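Side-chain contact in AA10A (Thermobifida fusca, PDB 5UIZ), which is a copper-dependent lytic polysaccharide monooxygenase that probably cleaves cellulose or related polysaccharides by oxidation: residues N95-L100 against L165-L170. Residues are numbered along the deposited sequence; the frame is centred on the assembly and turned at random.
Sequences NHRAAL and LTWDSL. With GOL (glycerol), chain D.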
loop_
_atom_site.group_PDB
_atom_site.type_symbol
_atom_site.label_atom_id
_atom_site.label_comp_id
_atom_site.label_asym_id
_atom_site.label_seq_id
_atom_site.Cartn_x
_atom_site.Cartn_y
_atom_site.Cartn_z
ATOM N N ASN A 95 -10.020 -4.548 13.920
ATOM C CA ASN A 95 -11.194 -3.894 13.353
ATOM C C ASN A 95 -10.790 -2.922 12.222
ATOM O O ASN A 95 -10.979 -1.711 12.320
ATOM C CB ASN A 95 -11.999 -3.213 14.459
ATOM C CG ASN A 95 -12.806 -4.212 15.285
ATOM O OD1 ASN A 95 -13.155 -5.267 14.807
ATOM N ND2 ASN A 95 -13.096 -3.866 16.505
ATOM N N HIS A 96 -10.202 -3.490 11.180
ATOM C CA HIS A 96 -9.650 -2.726 10.035
ATOM C C HIS A 96 -10.692 -1.811 9.388
ATOM O O HIS A 96 -10.390 -0.666 9.049
ATOM C CB HIS A 96 -8.989 -3.674 9.039
ATOM C CG HIS A 96 -8.006 -4.616 9.677
ATOM N ND1 HIS A 96 -6.861 -4.186 10.328
ATOM C CD2 HIS A 96 -8.030 -5.962 9.804
ATOM C CE1 HIS A 96 -6.229 -5.242 10.820
ATOM N NE2 HIS A 96 -6.920 -6.330 10.506
ATOM N N ARG A 97 -11.923 -2.303 9.239
ATOM C CA ARG A 97 -12.991 -1.503 8.635
ATOM C C ARG A 97 -13.310 -0.302 9.483
ATOM O O ARG A 97 -13.541 0.790 8.952
ATOM C CB ARG A 97 -14.278 -2.310 8.387
ATOM C CG ARG A 97 -14.548 -2.667 6.935
ATOM C CD ARG A 97 -15.964 -3.237 6.768
ATOM N NE ARG A 97 -16.281 -3.627 5.376
ATOM C CZ ARG A 97 -15.942 -4.782 4.798
ATOM N NH1 ARG A 97 -16.296 -4.996 3.543
ATOM N NH2 ARG A 97 -15.244 -5.724 5.453
ATOM N N ALA A 98 -13.283 -0.464 10.804
ATOM C CA ALA A 98 -13.585 0.670 11.655
ATOM C C ALA A 98 -12.443 1.660 11.575
ATOM O O ALA A 98 -12.687 2.876 11.683
ATOM C CB ALA A 98 -13.787 0.267 13.085
ATOM N N ALA A 99 -11.202 1.167 11.516
ATOM C CA ALA A 99 -10.086 2.062 11.522
ATOM C C ALA A 99 -9.912 2.827 10.214
ATOM O O ALA A 99 -9.365 3.898 10.246
ATOM C CB ALA A 99 -8.809 1.356 11.872
ATOM N N LEU A 100 -10.361 2.282 9.100
ATOM C CA LEU A 100 -10.078 2.835 7.765
ATOM C C LEU A 100 -11.411 3.136 7.105
ATOM O O LEU A 100 -11.991 2.257 6.485
ATOM C CB LEU A 100 -9.328 1.783 6.933
ATOM C CG LEU A 100 -7.796 1.795 7.034
ATOM C CD1 LEU A 100 -7.236 1.762 8.426
ATOM C CD2 LEU A 100 -7.251 0.590 6.284
ATOM N N LEU A 165 -10.550 4.380 -3.239
ATOM C CA LEU A 165 -10.504 3.037 -2.774
ATOM C C LEU A 165 -11.473 2.828 -1.624
ATOM O O LEU A 165 -11.415 3.547 -0.658
ATOM C CB LEU A 165 -9.076 2.679 -2.380
ATOM C CG LEU A 165 -8.910 1.175 -2.069
ATOM C CD1 LEU A 165 -9.141 0.339 -3.314
ATOM C CD2 LEU A 165 -7.513 0.880 -1.489
ATOM N N THR A 166 -12.334 1.805 -1.722
ATOM C CA THR A 166 -13.295 1.511 -0.689
ATOM C C THR A 166 -13.246 0.017 -0.382
ATOM O O THR A 166 -12.741 -0.805 -1.197
ATOM C CB THR A 166 -14.741 1.809 -1.131
ATOM O OG1 THR A 166 -15.108 0.903 -2.177
ATOM C CG2 THR A 166 -14.930 3.220 -1.640
ATOM N N TRP A 167 -13.802 -0.327 0.774
ATOM C CA TRP A 167 -13.889 -1.717 1.166
ATOM C C TRP A 167 -14.752 -2.489 0.217
ATOM O O TRP A 167 -14.351 -3.554 -0.148
ATOM C CB TRP A 167 -14.407 -1.900 2.583
ATOM C CG TRP A 167 -13.453 -1.430 3.550
ATOM C CD1 TRP A 167 -13.442 -0.201 4.197
ATOM C CD2 TRP A 167 -12.306 -2.123 3.987
ATOM N NE1 TRP A 167 -12.361 -0.134 5.033
ATOM C CE2 TRP A 167 -11.630 -1.284 4.906
ATOM C CE3 TRP A 167 -11.764 -3.370 3.691
ATOM C CZ2 TRP A 167 -10.471 -1.680 5.556
ATOM C CZ3 TRP A 167 -10.628 -3.753 4.327
ATOM C CH2 TRP A 167 -9.987 -2.921 5.252
ATOM N N ASP A 168 -15.907 -1.936 -0.183
ATOM C CA ASP A 168 -16.744 -2.517 -1.251
ATOM C C ASP A 168 -15.954 -2.871 -2.494
ATOM O O ASP A 168 -16.136 -3.945 -3.074
ATOM C CB ASP A 168 -17.926 -1.597 -1.604
ATOM C CG ASP A 168 -18.893 -2.229 -2.607
ATOM O OD1 ASP A 168 -19.477 -3.290 -2.285
ATOM O OD2 ASP A 168 -19.068 -1.654 -3.717
ATOM N N SER A 169 -15.046 -1.999 -2.893
ATOM C CA SER A 169 -14.297 -2.172 -4.149
ATOM C C SER A 169 -13.249 -3.337 -4.074
ATOM O O SER A 169 -12.724 -3.766 -5.075
ATOM C CB SER A 169 -13.609 -0.847 -4.547
ATOM O OG SER A 169 -12.481 -0.528 -3.726
ATOM N N LEU A 170 -12.973 -3.827 -2.876
ATOM C CA LEU A 170 -11.919 -4.799 -2.653
ATOM C C LEU A 170 -12.459 -6.197 -2.376
ATOM O O LEU A 170 -13.482 -6.342 -1.694
ATOM C CB LEU A 170 -11.131 -4.366 -1.431
ATOM C CG LEU A 170 -10.249 -3.160 -1.642
ATOM C CD1 LEU A 170 -9.662 -2.838 -0.274
ATOM C CD2 LEU A 170 -9.124 -3.428 -2.617
HETATM C C1 GOL D . -17.409 -5.594 0.586
HETATM O O1 GOL D . -17.214 -4.449 1.437
HETATM C C2 GOL D . -16.157 -5.877 -0.271
HETATM O O2 GOL D . -16.565 -6.316 -1.597
HETATM C C3 GOL D . -15.196 -6.839 0.453
HETATM O O3 GOL D . -14.088 -6.158 1.060
#
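Trp167 meets Arg97, Leu100 and His96 with a single indole, a compact example of how one aromatic ring can tie a loop to a short helix, its face against Arg97 of helix 96-99 and its edge at Leu100 just after it. In the segment 165-170, Thr166 comes first, its side chain touching Asp102. The backbone N-H of Trp167 donates to Asp102 OD1. With chi1 at -69°, the indole swings over to Arg97 and Leu100. At the ring edge, Trp167 NE1 donates to Leu100 O at 2.8 Å, a nearly straight bond (167°) lying in both the carbonyl and the indole planes, which sets the direction of the N-H edge. Over one face, Arg97 CG sits 3.6 Å from the centroid of the five-membered ring of Trp167, almost on its normal, in a CH-pi contact. The extended Arg97 chain lays its guanidinium over Trp167 CB and CG, its plane inclined 31° to the ring. The six-membered ring continues inward, where Trp167 CZ2 touches Leu100 CB at 3.9 Å and Trp167 CH2 touches His96 CB at 4.0 Å. Here the helix is packed against the beta-sandwich core of the AA10 fold, away from the copper site; His96 ND1 and NE2 are hydrogen-bonded to Tyr214 OH (strand 211-221) and Tyr148 OH (strand 146-154), satisfying both ring nitrogens. Next, Asp168 O accepts from Lys155 NZ and, at 2.8 Å, from O2 of a glycerol, probably a crystallisation additive. Ser169 N donates to Thr166 OG1 in an ST motif, and a type I turn from Trp167 ends at Leu170.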